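Local coordinates for genome polyprotein (Rhinovirus C, PDB 6KU8), which probably cleaves the viral polyprotein as its 3C cysteine protease, a chymotrypsin-like enzyme that here holds the inhibitor rupintrivir in its substrate cleft, at residues E27-G32 / G151-N156; C37-T42 / V161-G166; T73-L78 / Y173-L178. One frame throughout, in Å; residues are numbered along the deposited sequence.

Contact 1: residues E27-G32 / G151-N156; sequences EFNMLG and GGVIAN
N29 and G151 meet through one side-chain hydrogen bond and one close backbone approach. With CG anti to the backbone N (chi1 -179°), the carboxamide of N29 swings across to the glycine, and ND2 donates to G151 O over 3.0 Å. The N-H points almost straight at the oxygen, 170° at the hydrogen, and the acceptor lies close to the plane of the N29 amide. Seen from G151 the geometry is different: ND2 stands well above the plane of the carbonyl, 58° out of it. The CB of N29 rests against the same peptide, 3.6 Å from G151 C.

A CA-H...O contact runs the other way, G151 CA lying 3.3 Å from N29 O. The glycine has a positive phi, and N29 O occupies the direction in which a side chain would have started. Beside it, the backbone of N29 is also hydrogen-bonded to C150.

The apolar part is smaller. L31 and V153 cross at about a right angle, L31 CD1 touching V153 CG2 at 4.1 Å. V153 CG2 also sits 3.8 Å from N29 ND2, flanking the amide that donates to G151 O. Around this buried spot C18 packs against both N29 and L31, and T107 lies against N29, so strands 18-23 and 100-107 close in as well.

Strand 26-34 of the first barrel is thus joined to the G-x-C-G-G loop that leads into strand 153-156 of the second, at the glycine directly after C150, the probable nucleophile. This is the interface between the two beta barrels of a chymotrypsin-like 3C protease, immediately behind its active site.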
loop_
_atom_site.group_PDB
_atom_site.type_symbol
_atom_site.label_atom_id
_atom_site.label_comp_id
_atom_site.label_asym_id
_atom_site.label_seq_id
_atom_site.Cartn_x
_atom_site.Cartn_y
_atom_site.Cartn_z
ATOM N N GLU A 27 -13.415 0.720 2.324
ATOM C CA GLU A 27 -12.387 0.445 3.317
ATOM C C GLU A 27 -11.085 0.045 2.633
ATOM O O GLU A 27 -11.079 -0.790 1.728
ATOM C CB GLU A 27 -12.821 -0.673 4.267
ATOM C CG GLU A 27 -13.773 -0.252 5.362
ATOM C CD GLU A 27 -13.994 -1.358 6.382
ATOM O OE1 GLU A 27 -13.682 -2.538 6.088
ATOM O OE2 GLU A 27 -14.458 -1.031 7.490
ATOM N N PHE A 28 -9.988 0.640 3.082
ATOM C CA PHE A 28 -8.657 0.352 2.569
ATOM C C PHE A 28 -7.743 0.057 3.743
ATOM O O PHE A 28 -8.023 0.448 4.881
ATOM C CB PHE A 28 -8.071 1.526 1.769
ATOM C CG PHE A 28 -8.890 1.919 0.577
ATOM C CD1 PHE A 28 -10.034 2.693 0.730
ATOM C CD2 PHE A 28 -8.520 1.511 -0.698
ATOM C CE1 PHE A 28 -10.801 3.044 -0.374
ATOM C CE2 PHE A 28 -9.268 1.869 -1.804
ATOM C CZ PHE A 28 -10.408 2.626 -1.649
ATOM N N ASN A 29 -6.638 -0.628 3.448
ATOM C CA ASN A 29 -5.550 -0.762 4.406
ATOM C C ASN A 29 -4.617 0.430 4.260
ATOM O O ASN A 29 -4.242 0.797 3.143
ATOM C CB ASN A 29 -4.764 -2.059 4.212
ATOM C CG ASN A 29 -3.657 -2.207 5.227
ATOM O OD1 ASN A 29 -3.903 -2.225 6.427
ATOM N ND2 ASN A 29 -2.425 -2.315 4.750
ATOM N N MET A 30 -4.249 1.026 5.392
ATOM C CA MET A 30 -3.291 2.114 5.456
ATOM C C MET A 30 -2.017 1.609 6.121
ATOM O O MET A 30 -2.071 1.003 7.200
ATOM C CB MET A 30 -3.863 3.304 6.233
ATOM C CG MET A 30 -2.928 4.540 6.268
ATOM S SD MET A 30 -3.417 5.765 7.529
ATOM C CE MET A 30 -2.605 5.072 8.978
ATOM N N LEU A 31 -0.877 1.852 5.481
ATOM C CA LEU A 31 0.414 1.365 5.961
ATOM C C LEU A 31 1.234 2.547 6.473
ATOM O O LEU A 31 1.688 3.383 5.689
ATOM C CB LEU A 31 1.166 0.629 4.853
ATOM C CG LEU A 31 2.645 0.364 5.154
ATOM C CD1 LEU A 31 2.777 -0.611 6.314
ATOM C CD2 LEU A 31 3.343 -0.171 3.904
ATOM N N GLY A 32 1.447 2.608 7.786
ATOM C CA GLY A 32 2.370 3.591 8.323
ATOM C C GLY A 32 3.801 3.245 7.951
ATOM O O GLY A 32 4.200 2.076 7.936
ATOM N N GLY A 151 -4.574 -1.448 -0.711
ATOM C CA GLY A 151 -3.754 -1.034 0.393
ATOM C C GLY A 151 -3.046 -2.169 1.083
ATOM O O GLY A 151 -2.053 -1.928 1.777
ATOM N N GLY A 152 -3.502 -3.406 0.895
ATOM C CA GLY A 152 -2.825 -4.542 1.484
ATOM C C GLY A 152 -1.336 -4.461 1.222
ATOM O O GLY A 152 -0.921 -4.005 0.156
ATOM N N VAL A 153 -0.545 -4.910 2.148
ATOM C CA VAL A 153 0.881 -4.905 2.021
ATOM C C VAL A 153 1.399 -6.140 1.266
ATOM O O VAL A 153 0.959 -7.206 1.509
ATOM C CB VAL A 153 1.570 -4.851 3.394
ATOM C CG1 VAL A 153 3.045 -4.684 3.223
ATOM C CG2 VAL A 153 1.020 -3.762 4.290
ATOM N N ILE A 154 2.306 -5.946 0.329
ATOM C CA ILE A 154 2.954 -7.039 -0.364
ATOM C C ILE A 154 4.342 -7.133 0.272
ATOM O O ILE A 154 5.140 -6.259 0.092
ATOM C CB ILE A 154 3.064 -6.821 -1.869
ATOM C CG1 ILE A 154 1.702 -6.590 -2.518
ATOM C CG2 ILE A 154 3.840 -7.954 -2.508
ATOM C CD1 ILE A 154 0.693 -7.651 -2.343
ATOM N N ALA A 155 4.574 -8.214 0.996
ATOM C CA ALA A 155 5.797 -8.412 1.744
ATOM C C ALA A 155 6.094 -9.807 2.240
ATOM O O ALA A 155 5.268 -10.672 2.146
ATOM C CB ALA A 155 5.759 -7.532 2.967
ATOM N N ASN A 156 7.324 -9.986 2.704
ATOM C CA ASN A 156 7.709 -11.188 3.439
ATOM C C ASN A 156 8.786 -10.760 4.430
ATOM O O ASN A 156 9.049 -9.567 4.583
ATOM C CB ASN A 156 8.136 -12.314 2.482
ATOM C CG ASN A 156 9.373 -11.961 1.657
ATOM O OD1 ASN A 156 10.132 -11.058 2.004
ATOM N ND2 ASN A 156 9.573 -12.678 0.556
#

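Contact 2: residues C37-T42 / V161-G166; sequences CAVVPT and VAIHVG. With AG7 (4-{2-(4-fluoro-benzyl)-6-methyl-5-[(5-methyl-isoxazole-3-carbonyl)-amino]-4-oxo-heptanoylamino}-5-(2-oxo-pyrrolidin-3-yl)-pentanoic acid ethyl ester), chain B.
P41 and V165 have the nearest CA atoms, 6.3 Å apart, where strands 37-41 and 161-166 face each other with side chains rather than hydrogen bonds between them. The strands run at 25° to each other, their axes 7.8 Å apart. V39 and I163 reach toward each other, tip to tip. V39 CG1 touches I163 CG2 and CD1, the CG2 contact at 3.6 Å. The chi1 of 64° sets I163 CG1 between its own backbone N and carbonyl carbon, and CD1 beyond it reaches V39 and the P41 ring, 4.2 Å from P41 CG. One step on, P41 CB lies against V165 CG1. I75, L77 and F182 add further apolar cover around V39.

H164 turns the other way, toward the inhibitor. Its NE2 donates to O18, the lactam oxygen of AG7, over 2.9 Å and at 165°, with the lactam carbon C16 in the plane of the imidazole at its edge. ND1 is hydrogen-bonded to the Y141 hydroxyl, which helps fix the rotation of the ring. V165 O accepts a weak bond, 3.4 Å, from AG7 N12, just where V165 and G166 form a classic beta bulge facing Y173. Packing between the barrels thus backs the S1 pocket of a 3C protease, where a lactam stands in for the substrate glutamine.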
loop_
_atom_site.group_PDB
_atom_site.type_symbol
_atom_site.label_atom_id
_atom_site.label_comp_id
_atom_site.label_asym_id
_atom_site.label_seq_id
_atom_site.Cartn_x
_atom_site.Cartn_y
_atom_site.Cartn_z
ATOM N N CYS A 37 3.849 9.651 8.866
ATOM C CA CYS A 37 3.670 9.520 7.423
ATOM C C CYS A 37 3.190 8.113 7.081
ATOM O O CYS A 37 3.866 7.130 7.406
ATOM C CB CYS A 37 4.969 9.825 6.680
ATOM S SG CYS A 37 4.825 9.632 4.884
ATOM N N ALA A 38 2.043 8.026 6.411
ATOM C CA ALA A 38 1.461 6.762 5.980
ATOM C C ALA A 38 1.264 6.759 4.471
ATOM O O ALA A 38 1.309 7.791 3.800
ATOM C CB ALA A 38 0.115 6.475 6.665
ATOM N N VAL A 39 1.020 5.571 3.946
ATOM C CA VAL A 39 0.762 5.370 2.533
ATOM C C VAL A 39 -0.653 4.822 2.373
ATOM O O VAL A 39 -1.119 4.017 3.186
ATOM C CB VAL A 39 1.845 4.440 1.950
ATOM C CG1 VAL A 39 1.290 3.156 1.396
ATOM C CG2 VAL A 39 2.724 5.189 0.982
ATOM N N VAL A 40 -1.362 5.340 1.373
ATOM C CA VAL A 40 -2.680 4.840 0.985
ATOM C C VAL A 40 -2.772 4.833 -0.524
ATOM O O VAL A 40 -2.078 5.597 -1.217
ATOM C CB VAL A 40 -3.813 5.710 1.555
ATOM C CG1 VAL A 40 -3.811 5.688 3.077
ATOM C CG2 VAL A 40 -3.661 7.157 1.061
ATOM N N PRO A 41 -3.642 4.007 -1.078
ATOM C CA PRO A 41 -3.827 4.045 -2.529
ATOM C C PRO A 41 -4.430 5.381 -2.953
ATOM O O PRO A 41 -5.331 5.914 -2.301
ATOM C CB PRO A 41 -4.765 2.861 -2.800
ATOM C CG PRO A 41 -4.574 1.947 -1.557
ATOM C CD PRO A 41 -4.442 2.935 -0.449
ATOM N N THR A 42 -3.901 5.935 -4.044
ATOM C CA THR A 42 -4.395 7.225 -4.531
ATOM C C THR A 42 -5.887 7.172 -4.841
ATOM O O THR A 42 -6.611 8.142 -4.585
ATOM C CB THR A 42 -3.612 7.662 -5.769
ATOM O OG1 THR A 42 -2.240 7.843 -5.411
ATOM C CG2 THR A 42 -4.165 8.987 -6.323
ATOM N N VAL A 161 7.414 -4.377 -0.025
ATOM C CA VAL A 161 7.755 -4.209 -1.424
ATOM C C VAL A 161 6.678 -3.502 -2.239
ATOM O O VAL A 161 7.006 -2.897 -3.276
ATOM C CB VAL A 161 8.094 -5.602 -2.000
ATOM C CG1 VAL A 161 7.198 -6.036 -3.139
ATOM C CG2 VAL A 161 9.589 -5.742 -2.269
ATOM N N ALA A 162 5.421 -3.499 -1.801
ATOM C CA ALA A 162 4.365 -2.819 -2.549
ATOM C C ALA A 162 3.121 -2.723 -1.677
ATOM O O ALA A 162 3.023 -3.382 -0.643
ATOM C CB ALA A 162 4.030 -3.548 -3.863
ATOM N N ILE A 163 2.186 -1.860 -2.087
ATOM C CA ILE A 163 0.811 -1.917 -1.609
ATOM C C ILE A 163 -0.078 -2.324 -2.778
ATOM O O ILE A 163 0.145 -1.913 -3.925
ATOM C CB ILE A 163 0.345 -0.587 -0.977
ATOM C CG1 ILE A 163 0.333 0.531 -2.033
ATOM C CG2 ILE A 163 1.209 -0.276 0.278
ATOM C CD1 ILE A 163 -0.344 1.823 -1.565
ATOM N N HIS A 164 -1.068 -3.154 -2.485
ATOM C CA HIS A 164 -1.944 -3.674 -3.519
ATOM C C HIS A 164 -2.855 -2.572 -4.042
ATOM O O HIS A 164 -3.480 -1.856 -3.252
ATOM C CB HIS A 164 -2.792 -4.818 -2.970
ATOM C CG HIS A 164 -3.634 -5.449 -4.019
ATOM N ND1 HIS A 164 -3.094 -6.217 -5.025
ATOM C CD2 HIS A 164 -4.957 -5.349 -4.286
ATOM C CE1 HIS A 164 -4.056 -6.608 -5.840
ATOM N NE2 HIS A 164 -5.194 -6.085 -5.420
ATOM N N VAL A 165 -2.962 -2.441 -5.374
ATOM C CA VAL A 165 -3.759 -1.327 -5.897
ATOM C C VAL A 165 -4.735 -1.729 -7.007
ATOM O O VAL A 165 -5.627 -0.950 -7.348
ATOM C CB VAL A 165 -2.860 -0.170 -6.381
ATOM C CG1 VAL A 165 -2.106 0.465 -5.214
ATOM C CG2 VAL A 165 -1.902 -0.644 -7.491
ATOM N N GLY A 166 -4.608 -2.926 -7.568
ATOM C CA GLY A 166 -5.583 -3.330 -8.570
ATOM C C GLY A 166 -5.472 -4.787 -8.964
ATOM O O GLY A 166 -4.601 -5.522 -8.491
HETATM C C01 AG7 B . -9.212 -1.922 -10.675
HETATM C C02 AG7 B . -9.645 -0.652 -9.964
HETATM O O03 AG7 B . -8.637 -2.844 -10.171
HETATM C C04 AG7 B . -8.938 -0.383 -8.642
HETATM C C05 AG7 B . -9.226 1.085 -8.382
HETATM C C06 AG7 B . -8.284 1.979 -9.203
HETATM C C07 AG7 B . -6.915 1.762 -9.165
HETATM C C08 AG7 B . -6.062 2.564 -9.905
HETATM C C09 AG7 B . -6.569 3.590 -10.695
HETATM C C10 AG7 B . -7.939 3.811 -10.738
HETATM C C11 AG7 B . -8.796 3.007 -9.995
HETATM N N12 AG7 B . -8.805 -2.059 -6.630
HETATM C C13 AG7 B . -9.545 -3.005 -5.776
HETATM C C14 AG7 B . -8.782 -4.311 -5.924
HETATM C C15 AG7 B . -9.065 -4.943 -7.340
HETATM C C16 AG7 B . -8.560 -6.476 -7.320
HETATM N N17 AG7 B . -9.433 -7.211 -7.990
HETATM O O18 AG7 B . -7.569 -6.860 -6.796
HETATM C C19 AG7 B . -9.798 -2.668 -4.301
HETATM C C20 AG7 B . -9.945 -1.151 -4.101
HETATM C C21 AG7 B . -11.454 -1.053 -4.078
HETATM O O22 AG7 B . -12.115 0.019 -4.670
HETATM O O23 AG7 B . -12.047 -1.944 -3.575
HETATM C C47 AG7 B . -9.569 -1.348 -7.640
HETATM O O48 AG7 B . -10.735 -1.548 -7.696
HETATM C C50 AG7 B . -13.500 -0.122 -4.579
HETATM C C53 AG7 B . -14.141 1.225 -4.906
HETATM C C57 AG7 B . -9.619 -1.866 -12.136
HETATM N N58 AG7 B . -9.033 -2.946 -12.831
HETATM C C59 AG7 B . -8.637 -2.732 -14.179
HETATM O O60 AG7 B . -8.731 -1.721 -14.801
HETATM C C78 AG7 B . -11.134 -2.018 -12.284
HETATM C C81 AG7 B . -11.628 -1.762 -13.714
HETATM F F1 AG7 B . -5.718 4.374 -11.427
HETATM C C82 AG7 B . -11.546 -3.420 -11.822
HETATM C C83 AG7 B . -10.561 -6.326 -8.492
HETATM C C84 AG7 B . -10.374 -4.987 -7.639
HETATM C C1 AG7 B . -8.100 -4.005 -14.715
#

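Contact 3: residues T73-L78 / Y173-L178; sequences TEITLL and YGAALL. With AG7 (4-{2-(4-fluoro-benzyl)-6-methyl-5-[(5-methyl-isoxazole-3-carbonyl)-amino]-4-oxo-heptanoylamino}-5-(2-oxo-pyrrolidin-3-yl)-pentanoic acid ethyl ester), chain B.
I75 points its CB toward A175, from one sheet to the other. From there CG1 leaves anti to the carbonyl carbon, chi1 -70°, and drops onto A175 CB at 3.5 Å, tighter than usual van der Waals contact. At the tip, CD1 meets three things: A175 CB again, the backbone oxygen A176 O at 3.2 Å, and the methyl L177 CD2 at 4.1 Å. The isoleucine therefore touches A175 and A176 at the end of strand 172-176 and L177 just after it. Its flanks are covered by V39, L65 and I163.

An ST turn precedes I75: I75 N donates to T73 OG1 over 3.1 Å, and the same hydroxyl is also hydrogen-bonded to L65 O. T73 O comes down on A175 CB at 3.2 Å, so this one methyl is touched by both T73 and I75. Between those two residues the chain turns a corner at E74, and with that turn strand 75-80 enters the first barrel of the chymotrypsin-like fold, while strand 172-176 belongs to the second.

E74 starts toward A175, CB to CB 4.4 Å, but its chain bends at chi2 and carries the carboxylate away to the cleft. There E74 CD lies 3.5 Å from C08 of the inhibitor's fluorophenyl ring, which probably fills the S2 subsite. E74 OE2 is hydrogen-bonded to H43 ND1, consistent with a Cys-His-Glu triad completed by C150.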
loop_
_atom_site.group_PDB
_atom_site.type_symbol
_atom_site.label_atom_id
_atom_site.label_comp_id
_atom_site.label_asym_id
_atom_site.label_seq_id
_atom_site.Cartn_x
_atom_site.Cartn_y
_atom_site.Cartn_z
ATOM N N THR A 73 1.701 6.876 -9.591
ATOM C CA THR A 73 2.165 5.613 -9.035
ATOM C C THR A 73 1.050 4.850 -8.323
ATOM O O THR A 73 1.248 3.680 -7.977
ATOM C CB THR A 73 3.309 5.834 -8.037
ATOM O OG1 THR A 73 2.799 6.521 -6.883
ATOM C CG2 THR A 73 4.438 6.635 -8.661
ATOM N N GLU A 74 -0.094 5.484 -8.072
ATOM C CA GLU A 74 -1.203 4.976 -7.263
ATOM C C GLU A 74 -0.868 5.044 -5.774
ATOM O O GLU A 74 -1.671 4.579 -4.941
ATOM C CB GLU A 74 -1.589 3.528 -7.615
ATOM C CG GLU A 74 -2.997 3.307 -8.140
ATOM C CD GLU A 74 -4.038 4.302 -7.626
ATOM O OE1 GLU A 74 -4.178 5.373 -8.233
ATOM O OE2 GLU A 74 -4.751 3.997 -6.653
ATOM N N ILE A 75 0.286 5.592 -5.405
ATOM C CA ILE A 75 0.661 5.788 -4.014
ATOM C C ILE A 75 0.458 7.246 -3.629
ATOM O O ILE A 75 0.978 8.159 -4.286
ATOM C CB ILE A 75 2.113 5.363 -3.757
ATOM C CG1 ILE A 75 2.239 3.846 -3.848
ATOM C CG2 ILE A 75 2.563 5.873 -2.397
ATOM C CD1 ILE A 75 3.633 3.394 -3.994
ATOM N N THR A 76 -0.270 7.459 -2.539
ATOM C CA THR A 76 -0.405 8.761 -1.910
ATOM C C THR A 76 0.174 8.684 -0.505
ATOM O O THR A 76 -0.100 7.724 0.225
ATOM C CB THR A 76 -1.872 9.184 -1.872
ATOM O OG1 THR A 76 -2.303 9.479 -3.206
ATOM C CG2 THR A 76 -2.058 10.395 -0.987
ATOM N N LEU A 77 1.006 9.672 -0.149
ATOM C CA LEU A 77 1.525 9.813 1.206
ATOM C C LEU A 77 0.599 10.720 1.998
ATOM O O LEU A 77 0.211 11.789 1.512
ATOM C CB LEU A 77 2.940 10.412 1.211
ATOM C CG LEU A 77 4.084 9.803 0.391
ATOM C CD1 LEU A 77 5.415 10.409 0.799
ATOM C CD2 LEU A 77 4.125 8.293 0.540
ATOM N N LEU A 78 0.233 10.301 3.205
ATOM C CA LEU A 78 -0.503 11.155 4.130
ATOM C C LEU A 78 0.401 11.491 5.303
ATOM O O LEU A 78 1.003 10.594 5.904
ATOM C CB LEU A 78 -1.776 10.489 4.647
ATOM C CG LEU A 78 -2.761 9.913 3.634
ATOM C CD1 LEU A 78 -3.901 9.241 4.389
ATOM C CD2 LEU A 78 -3.256 11.006 2.693
ATOM N N TYR A 173 -1.932 -6.211 -9.162
ATOM C CA TYR A 173 -0.935 -5.180 -9.418
ATOM C C TYR A 173 -0.666 -4.458 -8.105
ATOM O O TYR A 173 -1.605 -4.050 -7.415
ATOM C CB TYR A 173 -1.402 -4.165 -10.479
ATOM C CG TYR A 173 -1.949 -4.801 -11.740
ATOM C CD1 TYR A 173 -1.111 -5.182 -12.768
ATOM C CD2 TYR A 173 -3.310 -5.016 -11.891
ATOM C CE1 TYR A 173 -1.611 -5.765 -13.933
ATOM C CE2 TYR A 173 -3.827 -5.616 -13.035
ATOM C CZ TYR A 173 -2.974 -5.983 -14.052
ATOM O OH TYR A 173 -3.487 -6.555 -15.189
ATOM N N GLY A 174 0.602 -4.329 -7.760
ATOM C CA GLY A 174 1.016 -3.579 -6.584
ATOM C C GLY A 174 1.837 -2.367 -7.005
ATOM O O GLY A 174 2.639 -2.453 -7.934
ATOM N N ALA A 175 1.621 -1.251 -6.318
ATOM C CA ALA A 175 2.455 -0.072 -6.528
ATOM C C ALA A 175 3.783 -0.275 -5.802
ATOM O O ALA A 175 3.800 -0.481 -4.586
ATOM C CB ALA A 175 1.744 1.187 -6.021
ATOM N N ALA A 176 4.890 -0.222 -6.536
ATOM C CA ALA A 176 6.186 -0.455 -5.913
ATOM C C ALA A 176 6.442 0.568 -4.812
ATOM O O ALA A 176 6.231 1.773 -4.996
ATOM C CB ALA A 176 7.309 -0.409 -6.950
ATOM N N LEU A 177 6.853 0.079 -3.646
ATOM C CA LEU A 177 7.359 0.944 -2.583
ATOM C C LEU A 177 8.864 1.098 -2.788
ATOM O O LEU A 177 9.587 0.098 -2.839
ATOM C CB LEU A 177 7.051 0.362 -1.202
ATOM C CG LEU A 177 5.577 0.329 -0.794
ATOM C CD1 LEU A 177 5.403 -0.574 0.418
ATOM C CD2 LEU A 177 5.063 1.741 -0.501
ATOM N N LEU A 178 9.330 2.335 -2.964
ATOM C CA LEU A 178 10.747 2.602 -3.171
ATOM C C LEU A 178 11.247 3.549 -2.086
ATOM O O LEU A 178 10.576 4.525 -1.736
ATOM C CB LEU A 178 11.004 3.177 -4.569
ATOM C CG LEU A 178 10.482 2.308 -5.714
ATOM C CD1 LEU A 178 10.479 3.089 -7.032
ATOM C CD2 LEU A 178 11.299 1.019 -5.836
HETATM C C01 AG7 B . -9.212 -1.922 -10.675
HETATM C C02 AG7 B . -9.645 -0.652 -9.964
HETATM O O03 AG7 B . -8.637 -2.844 -10.171
HETATM C C04 AG7 B . -8.938 -0.383 -8.642
HETATM C C05 AG7 B . -9.226 1.085 -8.382
HETATM C C06 AG7 B . -8.284 1.979 -9.203
HETATM C C07 AG7 B . -6.915 1.762 -9.165
HETATM C C08 AG7 B . -6.062 2.564 -9.905
HETATM C C09 AG7 B . -6.569 3.590 -10.695
HETATM C C10 AG7 B . -7.939 3.811 -10.738
HETATM C C11 AG7 B . -8.796 3.007 -9.995
HETATM N N12 AG7 B . -8.805 -2.059 -6.630
HETATM C C13 AG7 B . -9.545 -3.005 -5.776
HETATM C C14 AG7 B . -8.782 -4.311 -5.924
HETATM C C15 AG7 B . -9.065 -4.943 -7.340
HETATM C C16 AG7 B . -8.560 -6.476 -7.320
HETATM N N17 AG7 B . -9.433 -7.211 -7.990
HETATM O O18 AG7 B . -7.569 -6.860 -6.796
HETATM C C19 AG7 B . -9.798 -2.668 -4.301
HETATM C C20 AG7 B . -9.945 -1.151 -4.101
HETATM C C21 AG7 B . -11.454 -1.053 -4.078
HETATM O O22 AG7 B . -12.115 0.019 -4.670
HETATM O O23 AG7 B . -12.047 -1.944 -3.575
HETATM C C47 AG7 B . -9.569 -1.348 -7.640
HETATM O O48 AG7 B . -10.735 -1.548 -7.696
HETATM C C50 AG7 B . -13.500 -0.122 -4.579
HETATM C C53 AG7 B . -14.141 1.225 -4.906
HETATM C C57 AG7 B . -9.619 -1.866 -12.136
HETATM N N58 AG7 B . -9.033 -2.946 -12.831
HETATM C C59 AG7 B . -8.637 -2.732 -14.179
HETATM O O60 AG7 B . -8.731 -1.721 -14.801
HETATM C C78 AG7 B . -11.134 -2.018 -12.284
HETATM C C81 AG7 B . -11.628 -1.762 -13.714
HETATM F F1 AG7 B . -5.718 4.374 -11.427
HETATM C C82 AG7 B . -11.546 -3.420 -11.822
HETATM C C83 AG7 B . -10.561 -6.326 -8.492
HETATM C C84 AG7 B . -10.374 -4.987 -7.639
HETATM C C1 AG7 B . -8.100 -4.005 -14.715
#

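In the fold
The three contacts cross along the chain: 27-32, 37-42 and 73-78 come first, all in the N-terminal barrel, and their partners 151-156, 161-166 and 173-178 follow in the same order in the second. Contact 2 sits between the others, its centre about 6 Å from that of contact 1 and about 4 Å from that of contact 3; contacts 1 and 3 are about 10 Å apart. Probable hydrogen bonds tie neighbours together, G151 N to H164 O and T42 N to E74 O. The result is one continuous seam between the barrels, beside the cleft that binds the inhibitor, to which both barrels contribute residues, E74 from the first and H164 from the second.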